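Local structure of cell wall binding protein cwp8 (Peptoclostridium difficile, 5J6Q) at residues A[548-551]-A[557-560]; A[516-521]-A[582-587]; A[368-373]-A[380-385]; A[319-324]-A[374-379]. The protein probably anchors itself to the bacterial cell wall through three CWB2 domains, as one of the S-layer-associated cell wall proteins. One frame throughout, in Å; residues are numbered along the deposited sequence.

Contact 1 (A[548-551]-A[557-560]); sequences VLTT and SQEE. With SO4 (sulfate ion), chain B.
Gln-558 and Leu-549 meet where edge strand 547-549 of a parallel, toprim-like sheet leads by way of a short loop into helix 556-565, the first half of a beta-alpha-beta crossover to strand 572-575. The polar part of the contact is a single bond from side chain to backbone: Gln-558 NE2 donates to Leu-549 O over 2.7 Å, bent to 154° at the hydrogen. The carbonyl oxygen lies almost in the amide plane of the glutamine, yet the donor sits above the carbonyl plane, 40° out of it. Beyond CG the glutamine is extended, which carries its amide across from the helix to the strand end. Two further partners fix the rotation of this buried amide, for OE1 accepts from Ser-555 N while NE2 also reaches Asn-502 OD1. Thr-550 OG1 nearby is bound by Lys-499 NZ.

Van der Waals contact adds little. Val-548 CG1 passes obliquely by the amide, 4.1 Å from Gln-558 NE2, and the valine otherwise rests on Ile-506 and Ile-587 of two neighbouring helices.

Anion binding makes up the third kind of interaction. A sulfate, probably from the crystallisation liquor, sits at the start of the helix and is bound by the backbone nitrogens of Lys-556 and Ser-557, where the helix dipole probably helps. Ser-557 N lies 3.0 Å from sulfate O4, in a nearly straight bond of 164°.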
loop_
_atom_site.group_PDB
_atom_site.type_symbol
_atom_site.label_atom_id
_atom_site.label_comp_id
_atom_site.label_asym_id
_atom_site.label_seq_id
_atom_site.Cartn_x
_atom_site.Cartn_y
_atom_site.Cartn_z
ATOM N N VAL A 548 18.809 -10.856 -11.898
ATOM C CA VAL A 548 19.729 -9.747 -12.123
ATOM C C VAL A 548 20.376 -9.484 -10.698
ATOM O O VAL A 548 19.631 -9.320 -9.727
ATOM C CB VAL A 548 18.865 -8.536 -12.579
ATOM C CG1 VAL A 548 19.687 -7.188 -12.579
ATOM C CG2 VAL A 548 18.300 -8.834 -14.003
ATOM N N LEU A 549 21.709 -9.438 -10.574
ATOM C CA LEU A 549 22.251 -9.165 -9.212
ATOM C C LEU A 549 22.652 -7.690 -9.124
ATOM O O LEU A 549 23.558 -7.179 -9.845
ATOM C CB LEU A 549 23.477 -10.018 -8.960
ATOM C CG LEU A 549 23.162 -11.516 -8.867
ATOM C CD1 LEU A 549 24.494 -12.266 -8.816
ATOM C CD2 LEU A 549 22.235 -11.866 -7.653
ATOM N N THR A 550 21.911 -6.972 -8.237
ATOM C CA THR A 550 22.317 -5.619 -8.027
ATOM C C THR A 550 21.845 -5.115 -6.642
ATOM O O THR A 550 20.789 -5.558 -6.162
ATOM C CB THR A 550 21.724 -4.674 -9.097
ATOM O OG1 THR A 550 22.484 -3.439 -9.065
ATOM C CG2 THR A 550 20.317 -4.324 -8.808
ATOM N N THR A 551 22.632 -4.186 -6.022
ATOM C CA THR A 551 22.133 -3.556 -4.780
ATOM C C THR A 551 21.815 -2.120 -5.065
ATOM O O THR A 551 20.767 -1.622 -4.708
ATOM C CB THR A 551 23.168 -3.644 -3.623
ATOM O OG1 THR A 551 23.478 -5.006 -3.449
ATOM C CG2 THR A 551 22.567 -3.103 -2.280
ATOM N N SER A 557 26.859 -2.392 -18.381
ATOM C CA SER A 557 26.853 -3.735 -19.036
ATOM C C SER A 557 25.491 -4.492 -18.767
ATOM O O SER A 557 24.897 -5.123 -19.659
ATOM C CB SER A 557 28.049 -4.553 -18.542
ATOM O OG SER A 557 27.820 -4.766 -17.143
ATOM N N GLN A 558 24.934 -4.362 -17.530
ATOM C CA GLN A 558 23.635 -4.950 -17.211
ATOM C C GLN A 558 22.504 -4.243 -17.877
ATOM O O GLN A 558 21.586 -4.907 -18.433
ATOM C CB GLN A 558 23.361 -4.947 -15.688
ATOM C CG GLN A 558 24.234 -6.048 -14.961
ATOM C CD GLN A 558 24.115 -5.810 -13.384
ATOM O OE1 GLN A 558 24.117 -4.695 -12.949
ATOM N NE2 GLN A 558 23.818 -6.880 -12.556
ATOM N N GLU A 559 22.552 -2.909 -17.895
ATOM C CA GLU A 559 21.507 -2.131 -18.522
ATOM C C GLU A 559 21.353 -2.576 -20.121
ATOM O O GLU A 559 20.257 -2.780 -20.603
ATOM C CB GLU A 559 21.899 -0.657 -18.444
ATOM C CG GLU A 559 21.228 0.140 -17.329
ATOM C CD GLU A 559 21.607 1.675 -17.489
ATOM O OE1 GLU A 559 21.614 2.123 -18.626
ATOM O OE2 GLU A 559 21.916 2.393 -16.487
ATOM N N GLU A 560 22.473 -2.693 -20.836
ATOM C CA GLU A 560 22.517 -3.061 -22.212
ATOM C C GLU A 560 21.959 -4.473 -22.450
ATOM O O GLU A 560 21.154 -4.577 -23.351
ATOM C CB GLU A 560 23.920 -2.962 -22.720
ATOM C CG GLU A 560 24.195 -1.496 -23.046
ATOM C CD GLU A 560 25.715 -1.201 -23.388
ATOM O OE1 GLU A 560 26.424 -2.079 -23.872
ATOM O OE2 GLU A 560 26.144 -0.096 -23.208
HETATM S S SO4 B . 29.929 -0.076 -16.269
HETATM O O1 SO4 B . 30.666 0.699 -17.396
HETATM O O2 SO4 B . 28.926 0.875 -15.575
HETATM O O3 SO4 B . 30.949 -0.524 -15.267
HETATM O O4 SO4 B . 29.292 -1.392 -16.886
#

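Contact 2 (A[516-521]-A[582-587]); sequences AYVAKD and NAIEKI. With SO4 (sulfate ion), chain H.
The layer between a parallel beta-sheet and its covering helix, here in a toprim-like domain of the CWB2 module, is represented by Val-518 of strand 516-519 and by Ile-584 and Ile-587 of helix 581-590. Each methyl of the valine serves one isoleucine. CG1 of Val-518, between the backbone N and the carbonyl carbon at chi1 53°, meets Ile-584 CD1 at 3.6 Å, whereas Val-518 CG2 lies 3.8 Å from Ile-587 CD1. Both isoleucines cross the valine obliquely, nearly one helical turn apart, so the two CD1 methyls meet the branched end of Val-518 from the helix side, one at each methyl. Leu-572 of the adjoining strand touches both Val-518 and Ile-587 and extends this apolar layer across the sheet.

Tyr-517 leaves the strand on the opposite side and packs on Leu-539 and Ala-540 of helix 531-542. Its hydroxyl is hydrogen-bonded to Ser-543 OG. The sheet is thus covered by helices on both faces.

On the outer side of helix 581-590, polar groups join residues of successive turns. Asn-582 ND2 donates to Glu-585 OE2 over 2.8 Å, meeting that oxygen nearly along its C-O axis, though 16° out of the asparagine amide plane.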
loop_
_atom_site.group_PDB
_atom_site.type_symbol
_atom_site.label_atom_id
_atom_site.label_comp_id
_atom_site.label_asym_id
_atom_site.label_seq_id
_atom_site.Cartn_x
_atom_site.Cartn_y
_atom_site.Cartn_z
ATOM N N ALA A 516 11.767 -11.389 -14.926
ATOM C CA ALA A 516 13.122 -11.054 -14.444
ATOM C C ALA A 516 13.012 -11.042 -12.924
ATOM O O ALA A 516 12.018 -10.493 -12.357
ATOM C CB ALA A 516 13.592 -9.649 -14.963
ATOM N N TYR A 517 13.913 -11.685 -12.295
ATOM C CA TYR A 517 13.992 -11.600 -10.856
ATOM C C TYR A 517 15.223 -10.658 -10.490
ATOM O O TYR A 517 16.171 -10.572 -11.284
ATOM C CB TYR A 517 14.308 -12.988 -10.339
ATOM C CG TYR A 517 13.086 -13.897 -10.353
ATOM C CD1 TYR A 517 12.651 -14.494 -11.520
ATOM C CD2 TYR A 517 12.364 -14.147 -9.195
ATOM C CE1 TYR A 517 11.541 -15.323 -11.547
ATOM C CE2 TYR A 517 11.234 -14.964 -9.202
ATOM C CZ TYR A 517 10.834 -15.551 -10.391
ATOM O OH TYR A 517 9.709 -16.303 -10.435
ATOM N N VAL A 518 15.257 -10.005 -9.301
ATOM C CA VAL A 518 16.483 -9.156 -8.986
ATOM C C VAL A 518 16.844 -9.379 -7.505
ATOM O O VAL A 518 15.922 -9.496 -6.685
ATOM C CB VAL A 518 16.161 -7.660 -9.344
ATOM C CG1 VAL A 518 14.892 -7.144 -8.699
ATOM C CG2 VAL A 518 17.309 -6.738 -8.969
ATOM N N ALA A 519 18.163 -9.451 -7.153
ATOM C CA ALA A 519 18.516 -9.706 -5.786
ATOM C C ALA A 519 19.832 -9.002 -5.434
ATOM O O ALA A 519 20.576 -8.661 -6.327
ATOM C CB ALA A 519 18.696 -11.219 -5.633
ATOM N N LYS A 520 20.167 -8.846 -4.157
ATOM C CA LYS A 520 21.454 -8.052 -3.859
ATOM C C LYS A 520 22.591 -8.710 -4.337
ATOM O O LYS A 520 22.655 -9.932 -4.279
ATOM C CB LYS A 520 21.504 -7.883 -2.350
ATOM C CG LYS A 520 20.414 -6.892 -2.004
ATOM C CD LYS A 520 20.513 -6.465 -0.513
ATOM C CE LYS A 520 19.849 -7.445 0.350
ATOM N NZ LYS A 520 20.271 -7.185 1.708
ATOM N N ASP A 521 23.551 -7.982 -4.823
ATOM C CA ASP A 521 24.782 -8.603 -5.348
ATOM C C ASP A 521 25.975 -8.801 -4.333
ATOM O O ASP A 521 27.005 -9.332 -4.692
ATOM C CB ASP A 521 25.268 -7.671 -6.475
ATOM C CG ASP A 521 25.516 -6.201 -5.966
ATOM O OD1 ASP A 521 25.486 -5.969 -4.744
ATOM O OD2 ASP A 521 25.750 -5.308 -6.797
ATOM N N ASN A 582 15.745 3.005 -7.614
ATOM C CA ASN A 582 16.249 3.367 -8.965
ATOM C C ASN A 582 16.672 2.124 -9.892
ATOM O O ASN A 582 16.443 2.175 -11.110
ATOM C CB ASN A 582 17.411 4.273 -8.837
ATOM C CG ASN A 582 16.986 5.721 -8.587
ATOM O OD1 ASN A 582 17.884 6.556 -8.374
ATOM N ND2 ASN A 582 15.672 6.107 -8.571
ATOM N N ALA A 583 17.259 1.056 -9.320
ATOM C CA ALA A 583 17.655 -0.107 -10.121
ATOM C C ALA A 583 16.417 -0.799 -10.585
ATOM O O ALA A 583 16.414 -1.260 -11.704
ATOM C CB ALA A 583 18.493 -1.113 -9.308
ATOM N N ILE A 584 15.397 -0.905 -9.719
ATOM C CA ILE A 584 14.113 -1.480 -10.124
ATOM C C ILE A 584 13.506 -0.601 -11.215
ATOM O O ILE A 584 12.853 -1.128 -12.172
ATOM C CB ILE A 584 13.067 -1.543 -8.943
ATOM C CG1 ILE A 584 13.588 -2.404 -7.744
ATOM C CG2 ILE A 584 11.678 -2.098 -9.410
ATOM C CD1 ILE A 584 14.406 -3.680 -8.040
ATOM N N GLU A 585 13.678 0.737 -11.100
ATOM C CA GLU A 585 13.036 1.593 -12.090
ATOM C C GLU A 585 13.812 1.397 -13.391
ATOM O O GLU A 585 13.162 1.188 -14.433
ATOM C CB GLU A 585 13.005 3.090 -11.657
ATOM C CG GLU A 585 12.066 3.286 -10.470
ATOM C CD GLU A 585 12.106 4.703 -9.924
ATOM O OE1 GLU A 585 11.025 5.261 -9.757
ATOM O OE2 GLU A 585 13.224 5.236 -9.641
ATOM N N LYS A 586 15.140 1.384 -13.299
ATOM C CA LYS A 586 16.033 1.205 -14.459
ATOM C C LYS A 586 15.634 -0.075 -15.169
ATOM O O LYS A 586 15.489 -0.061 -16.386
ATOM C CB LYS A 586 17.539 1.097 -14.020
ATOM C CG LYS A 586 18.615 1.414 -15.145
ATOM C CD LYS A 586 18.050 2.437 -16.252
ATOM C CE LYS A 586 18.510 3.894 -16.036
ATOM N NZ LYS A 586 17.714 4.797 -16.930
ATOM N N ILE A 587 15.398 -1.180 -14.400
ATOM C CA ILE A 587 15.092 -2.471 -14.964
ATOM C C ILE A 587 13.735 -2.390 -15.689
ATOM O O ILE A 587 13.615 -2.818 -16.852
ATOM C CB ILE A 587 15.119 -3.606 -13.861
ATOM C CG1 ILE A 587 16.522 -3.820 -13.264
ATOM C CG2 ILE A 587 14.660 -4.906 -14.474
ATOM C CD1 ILE A 587 16.455 -4.753 -12.062
HETATM S S SO4 H . 7.177 -14.953 -8.673
HETATM O O1 SO4 H . 8.586 -14.631 -8.406
HETATM O O2 SO4 H . 6.287 -14.160 -7.619
HETATM O O3 SO4 H . 6.641 -14.645 -10.037
HETATM O O4 SO4 H . 7.345 -16.373 -8.465
#

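Contact 3 (A[368-373]-A[380-385]); sequences IYIVGG and ETEEKL
The carboxylate of Glu-382 is the flat group beside this contact, but the glutamate meets Ile-370 through its methylenes, at the start of a beta-alpha-beta unit in which strand 367-371 leads by helix 379-386 to the parallel strand 392-396. Ile-370 CD1 lies 3.7 Å from Glu-382 CG and slightly farther from CB. The two side chains cross at a slant. Glu-382 has CG anti to its own backbone N (chi1 -159°) and stays extended beyond, which takes the carboxylate past the isoleucine to a partner outside both segments, Arg-395 of the next strand, whose NH1 forms a salt bridge with Glu-382 OE2. The same arginine donates from NH2 to Gly-372 O, so one guanidinium joins the helix to the turn that ends the strand. The apolar stem of the glutamate covers the isoleucine methyl while its charge is met by Arg-395.

The rest is aliphatic. Ile-370 and Leu-385 reach toward each other tip to tip, with CD1 of Ile-370 3.7 Å from CD1 of Leu-385. One isoleucine methyl therefore touches two residues, Glu-382 and Leu-385, three positions apart. Leu-385 also contacts Leu-316 of strand 313-318, which spreads the packing to a second strand.

The axes of the short segments 368-371 and 380-385 come within 10.8 Å and run almost exactly antiparallel, at 176°, as expected where the chain turns back over the sheet it has just left. This alignment lets Ile-368 meet the same leucine as Ile-370: CD1 of Ile-368 approaches the other branch of Leu-385, CD2, at a looser 4.3 Å.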
loop_
_atom_site.group_PDB
_atom_site.type_symbol
_atom_site.label_atom_id
_atom_site.label_comp_id
_atom_site.label_asym_id
_atom_site.label_seq_id
_atom_site.Cartn_x
_atom_site.Cartn_y
_atom_site.Cartn_z
ATOM N N ILE A 368 14.897 -34.576 4.358
ATOM C CA ILE A 368 15.503 -33.330 4.733
ATOM C C ILE A 368 17.024 -33.543 4.499
ATOM O O ILE A 368 17.613 -34.423 5.161
ATOM C CB ILE A 368 15.272 -32.955 6.209
ATOM C CG1 ILE A 368 13.770 -32.672 6.477
ATOM C CG2 ILE A 368 16.141 -31.735 6.570
ATOM C CD1 ILE A 368 13.508 -32.428 7.965
ATOM N N TYR A 369 17.623 -32.806 3.486
ATOM C CA TYR A 369 19.031 -32.893 3.256
ATOM C C TYR A 369 19.687 -31.696 3.930
ATOM O O TYR A 369 19.227 -30.568 3.719
ATOM C CB TYR A 369 19.358 -32.818 1.777
ATOM C CG TYR A 369 18.701 -33.860 0.916
ATOM C CD1 TYR A 369 17.392 -33.718 0.498
ATOM C CD2 TYR A 369 19.408 -34.985 0.486
ATOM C CE1 TYR A 369 16.794 -34.659 -0.345
ATOM C CE2 TYR A 369 18.822 -35.930 -0.348
ATOM C CZ TYR A 369 17.514 -35.765 -0.759
ATOM O OH TYR A 369 16.931 -36.721 -1.577
ATOM N N ILE A 370 20.725 -31.896 4.705
ATOM C CA ILE A 370 21.474 -30.803 5.335
ATOM C C ILE A 370 22.759 -30.696 4.476
ATOM O O ILE A 370 23.489 -31.669 4.378
ATOM C CB ILE A 370 21.713 -31.186 6.802
ATOM C CG1 ILE A 370 20.395 -31.042 7.552
ATOM C CG2 ILE A 370 22.799 -30.327 7.464
ATOM C CD1 ILE A 370 20.298 -31.834 8.816
ATOM N N VAL A 371 22.977 -29.557 3.783
ATOM C CA VAL A 371 24.182 -29.397 2.973
ATOM C C VAL A 371 25.278 -28.720 3.809
ATOM O O VAL A 371 24.968 -27.793 4.552
ATOM C CB VAL A 371 23.791 -28.590 1.728
ATOM C CG1 VAL A 371 25.027 -28.257 0.878
ATOM C CG2 VAL A 371 22.774 -29.398 0.904
ATOM N N GLY A 372 26.538 -29.183 3.718
ATOM C CA GLY A 372 27.601 -28.577 4.495
ATOM C C GLY A 372 27.945 -29.404 5.721
ATOM O O GLY A 372 27.219 -30.331 6.105
ATOM N N GLY A 373 29.073 -29.059 6.348
ATOM C CA GLY A 373 29.529 -29.776 7.526
ATOM C C GLY A 373 28.819 -29.256 8.752
ATOM O O GLY A 373 27.939 -28.407 8.639
ATOM N N GLU A 380 23.854 -31.498 16.508
ATOM C CA GLU A 380 22.684 -31.360 17.370
ATOM C C GLU A 380 21.446 -30.838 16.631
ATOM O O GLU A 380 20.343 -31.253 16.974
ATOM C CB GLU A 380 22.981 -30.448 18.564
ATOM C CG GLU A 380 22.072 -30.763 19.739
ATOM C CD GLU A 380 22.186 -29.751 20.854
ATOM O OE1 GLU A 380 22.698 -30.104 21.940
ATOM O OE2 GLU A 380 21.755 -28.601 20.638
ATOM N N THR A 381 21.585 -29.933 15.636
ATOM C CA THR A 381 20.361 -29.507 14.943
ATOM C C THR A 381 19.901 -30.725 14.136
ATOM O O THR A 381 18.702 -30.997 13.987
ATOM C CB THR A 381 20.619 -28.268 14.019
ATOM O OG1 THR A 381 20.607 -27.083 14.825
ATOM C CG2 THR A 381 19.530 -28.127 12.907
ATOM N N GLU A 382 20.863 -31.463 13.624
ATOM C CA GLU A 382 20.531 -32.663 12.855
ATOM C C GLU A 382 19.697 -33.684 13.679
ATOM O O GLU A 382 18.824 -34.336 13.094
ATOM C CB GLU A 382 21.818 -33.313 12.410
ATOM C CG GLU A 382 21.660 -34.237 11.226
ATOM C CD GLU A 382 23.020 -34.669 10.751
ATOM O OE1 GLU A 382 23.100 -35.421 9.778
ATOM O OE2 GLU A 382 24.032 -34.222 11.386
ATOM N N GLU A 383 19.941 -33.796 15.020
ATOM C CA GLU A 383 19.216 -34.718 15.899
ATOM C C GLU A 383 17.879 -34.144 16.362
ATOM O O GLU A 383 16.973 -34.908 16.710
ATOM C CB GLU A 383 20.077 -35.085 17.120
ATOM C CG GLU A 383 20.364 -33.894 18.010
ATOM C CD GLU A 383 21.476 -34.150 19.005
ATOM O OE1 GLU A 383 21.256 -33.890 20.207
ATOM O OE2 GLU A 383 22.562 -34.595 18.585
ATOM N N LYS A 384 17.735 -32.819 16.404
ATOM C CA LYS A 384 16.431 -32.286 16.777
ATOM C C LYS A 384 15.528 -32.601 15.588
ATOM O O LYS A 384 14.340 -32.905 15.754
ATOM C CB LYS A 384 16.466 -30.761 17.045
ATOM C CG LYS A 384 15.063 -30.121 17.005
ATOM C CD LYS A 384 15.096 -28.585 17.223
ATOM C CE LYS A 384 13.773 -27.944 16.811
ATOM N NZ LYS A 384 12.865 -27.615 17.970
ATOM N N LEU A 385 16.110 -32.552 14.380
ATOM C CA LEU A 385 15.361 -32.816 13.171
ATOM C C LEU A 385 15.007 -34.294 13.070
ATOM O O LEU A 385 13.986 -34.608 12.489
ATOM C CB LEU A 385 16.185 -32.388 11.953
ATOM C CG LEU A 385 16.337 -30.878 11.814
ATOM C CD1 LEU A 385 17.477 -30.592 10.856
ATOM C CD2 LEU A 385 15.043 -30.269 11.299
#

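Contact 4 (A[319-324]-A[374-379]); sequences EDAIVD and ESKVSK
Lys-376 lays the root of its side chain against Ala-321 and Asp-324 in the first CWB2 range, where loops at the ends of neighbouring parallel strands 313-318 and 367-371 of a toprim-like sheet meet by the start of helix 322-327. The apolar part is small. Lys-376 CG lies 3.9 Å from Ala-321 CB, and the same methylene lies 4.0 Å from a carboxylate oxygen, Asp-324 OD2. The lysine and aspartate side chains cross at about a right angle, so the acid meets the hydrocarbon stem and not the ammonium group.

Hydrogen bonding takes over at the far end of the lysine. Its chain bends at chi2 (34°) and at the next two torsions, bringing NZ round to the loop's own backbone, where it donates to Ser-375 O at 3.2 Å from above the carbonyl plane. A water accepts from Asp-320 N at 3.0 Å and, weakly, from Lys-376 NZ at 3.3 Å, and so bridges the two segments.

Backbone turns shape both sides. Ala-321 centres an inverse gamma turn, closed by Ile-322 N and Asp-320 O at 2.9 Å, and is the N-cap of helix 322-327. Ser-378 is the N-cap of helix 379-386; its OG binds Thr-381 N.

The nearest opposite charges of the two segments stay apart: Lys-376 NZ is 5.3 Å from Asp-320 OD2, though the two probably attract. The loop is thus joined to the helix start mainly through the aliphatic stem and a weak water bridge, while the ammonium group probably interacts chiefly with its own loop.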
loop_
_atom_site.group_PDB
_atom_site.type_symbol
_atom_site.label_atom_id
_atom_site.label_comp_id
_atom_site.label_asym_id
_atom_site.label_seq_id
_atom_site.Cartn_x
_atom_site.Cartn_y
_atom_site.Cartn_z
ATOM N N GLU A 319 23.257 -20.543 7.268
ATOM C CA GLU A 319 22.836 -19.190 6.944
ATOM C C GLU A 319 23.819 -18.353 6.161
ATOM O O GLU A 319 23.413 -17.425 5.510
ATOM C CB GLU A 319 22.527 -18.431 8.240
ATOM C CG GLU A 319 23.738 -18.447 9.192
ATOM C CD GLU A 319 23.452 -17.709 10.505
ATOM O OE1 GLU A 319 24.093 -18.033 11.536
ATOM O OE2 GLU A 319 22.587 -16.799 10.493
ATOM N N ASP A 320 25.097 -18.650 6.261
ATOM C CA ASP A 320 26.160 -17.918 5.600
ATOM C C ASP A 320 26.881 -18.763 4.506
ATOM O O ASP A 320 27.832 -18.279 3.890
ATOM C CB ASP A 320 27.223 -17.511 6.648
ATOM C CG ASP A 320 26.682 -16.753 7.829
ATOM O OD1 ASP A 320 25.831 -15.842 7.621
ATOM O OD2 ASP A 320 27.103 -17.060 8.959
ATOM N N ALA A 321 26.436 -19.982 4.290
ATOM C CA ALA A 321 27.040 -20.941 3.355
ATOM C C ALA A 321 26.659 -20.662 1.917
ATOM O O ALA A 321 25.906 -21.405 1.261
ATOM C CB ALA A 321 26.617 -22.354 3.742
ATOM N N ILE A 322 27.231 -19.602 1.398
ATOM C CA ILE A 322 26.923 -19.169 0.045
ATOM C C ILE A 322 27.306 -20.215 -0.965
ATOM O O ILE A 322 26.487 -20.517 -1.859
ATOM C CB ILE A 322 27.632 -17.826 -0.231
ATOM C CG1 ILE A 322 27.169 -16.841 0.808
ATOM C CG2 ILE A 322 27.345 -17.332 -1.616
ATOM C CD1 ILE A 322 25.605 -16.678 0.764
ATOM N N VAL A 323 28.522 -20.805 -0.849
ATOM C CA VAL A 323 28.851 -21.770 -1.925
ATOM C C VAL A 323 27.992 -23.045 -1.887
ATOM O O VAL A 323 27.573 -23.512 -2.953
ATOM C CB VAL A 323 30.362 -22.116 -1.914
ATOM C CG1 VAL A 323 30.648 -23.356 -2.750
ATOM C CG2 VAL A 323 31.174 -20.935 -2.445
ATOM N N ASP A 324 27.730 -23.603 -0.705
ATOM C CA ASP A 324 26.930 -24.814 -0.640
ATOM C C ASP A 324 25.548 -24.479 -1.136
ATOM O O ASP A 324 24.914 -25.275 -1.838
ATOM C CB ASP A 324 26.841 -25.331 0.809
ATOM C CG ASP A 324 28.173 -25.487 1.514
ATOM O OD1 ASP A 324 29.195 -25.634 0.821
ATOM O OD2 ASP A 324 28.188 -25.461 2.778
ATOM N N GLU A 374 29.210 -29.761 9.928
ATOM C CA GLU A 374 28.619 -29.378 11.194
ATOM C C GLU A 374 29.083 -27.985 11.542
ATOM O O GLU A 374 28.614 -27.388 12.487
ATOM C CB GLU A 374 29.006 -30.412 12.248
ATOM C CG GLU A 374 28.715 -31.812 11.732
ATOM C CD GLU A 374 29.257 -32.913 12.617
ATOM O OE1 GLU A 374 29.003 -34.093 12.276
ATOM O OE2 GLU A 374 29.926 -32.610 13.636
ATOM N N SER A 375 30.027 -27.485 10.760
ATOM C CA SER A 375 30.576 -26.139 10.851
ATOM C C SER A 375 29.537 -25.124 10.335
ATOM O O SER A 375 29.667 -23.931 10.556
ATOM C CB SER A 375 31.835 -26.057 9.991
ATOM O OG SER A 375 32.061 -27.305 9.340
ATOM N N LYS A 376 28.518 -25.619 9.638
ATOM C CA LYS A 376 27.437 -24.834 9.045
ATOM C C LYS A 376 26.134 -25.183 9.762
ATOM O O LYS A 376 25.426 -24.298 10.219
ATOM C CB LYS A 376 27.317 -25.157 7.543
ATOM C CG LYS A 376 28.239 -24.328 6.630
ATOM C CD LYS A 376 29.581 -23.990 7.270
ATOM C CE LYS A 376 29.972 -22.551 7.043
ATOM N NZ LYS A 376 29.621 -21.689 8.211
ATOM N N VAL A 377 25.836 -26.494 9.860
ATOM C CA VAL A 377 24.663 -27.018 10.535
ATOM C C VAL A 377 25.159 -28.114 11.506
ATOM O O VAL A 377 25.535 -29.200 11.061
ATOM C CB VAL A 377 23.641 -27.620 9.543
ATOM C CG1 VAL A 377 22.345 -27.928 10.281
ATOM C CG2 VAL A 377 23.389 -26.680 8.356
ATOM N N SER A 378 25.157 -27.838 12.810
ATOM C CA SER A 378 25.680 -28.800 13.793
ATOM C C SER A 378 25.038 -30.204 13.774
ATOM O O SER A 378 24.048 -30.482 13.085
ATOM C CB SER A 378 25.541 -28.231 15.204
ATOM O OG SER A 378 24.178 -28.021 15.523
ATOM N N LYS A 379 25.643 -31.095 14.553
ATOM C CA LYS A 379 25.175 -32.463 14.703
ATOM C C LYS A 379 23.903 -32.419 15.528
ATOM O O LYS A 379 22.975 -33.182 15.273
ATOM C CB LYS A 379 26.254 -33.317 15.405
ATOM C CG LYS A 379 25.826 -34.761 15.627
ATOM C CD LYS A 379 26.023 -35.601 14.360
HETATM O O HOH W 1 26.524 -20.987 7.389
#

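In the fold
Contact 4 opens first along the chain, at 319-324, and contact 3 opens within its loop at 368-373. The second segment of contact 4, 374-379, comes next, and 380-385 closes contact 3, so the two cross. They touch through packing of Val-371 CG1 on Asp-324 CB and together tie strand 367-371, its following loop and two helices of the first CWB2 range. Much later contact 2 opens at 516-521; contact 1, a short loop from 548-551 to 557-560, nests inside it before 582-587 closes the larger one. Both use neighbouring strands of one sheet. Centres of contacts 1 and 3 are about 36 Å apart, in separate CWB2 ranges.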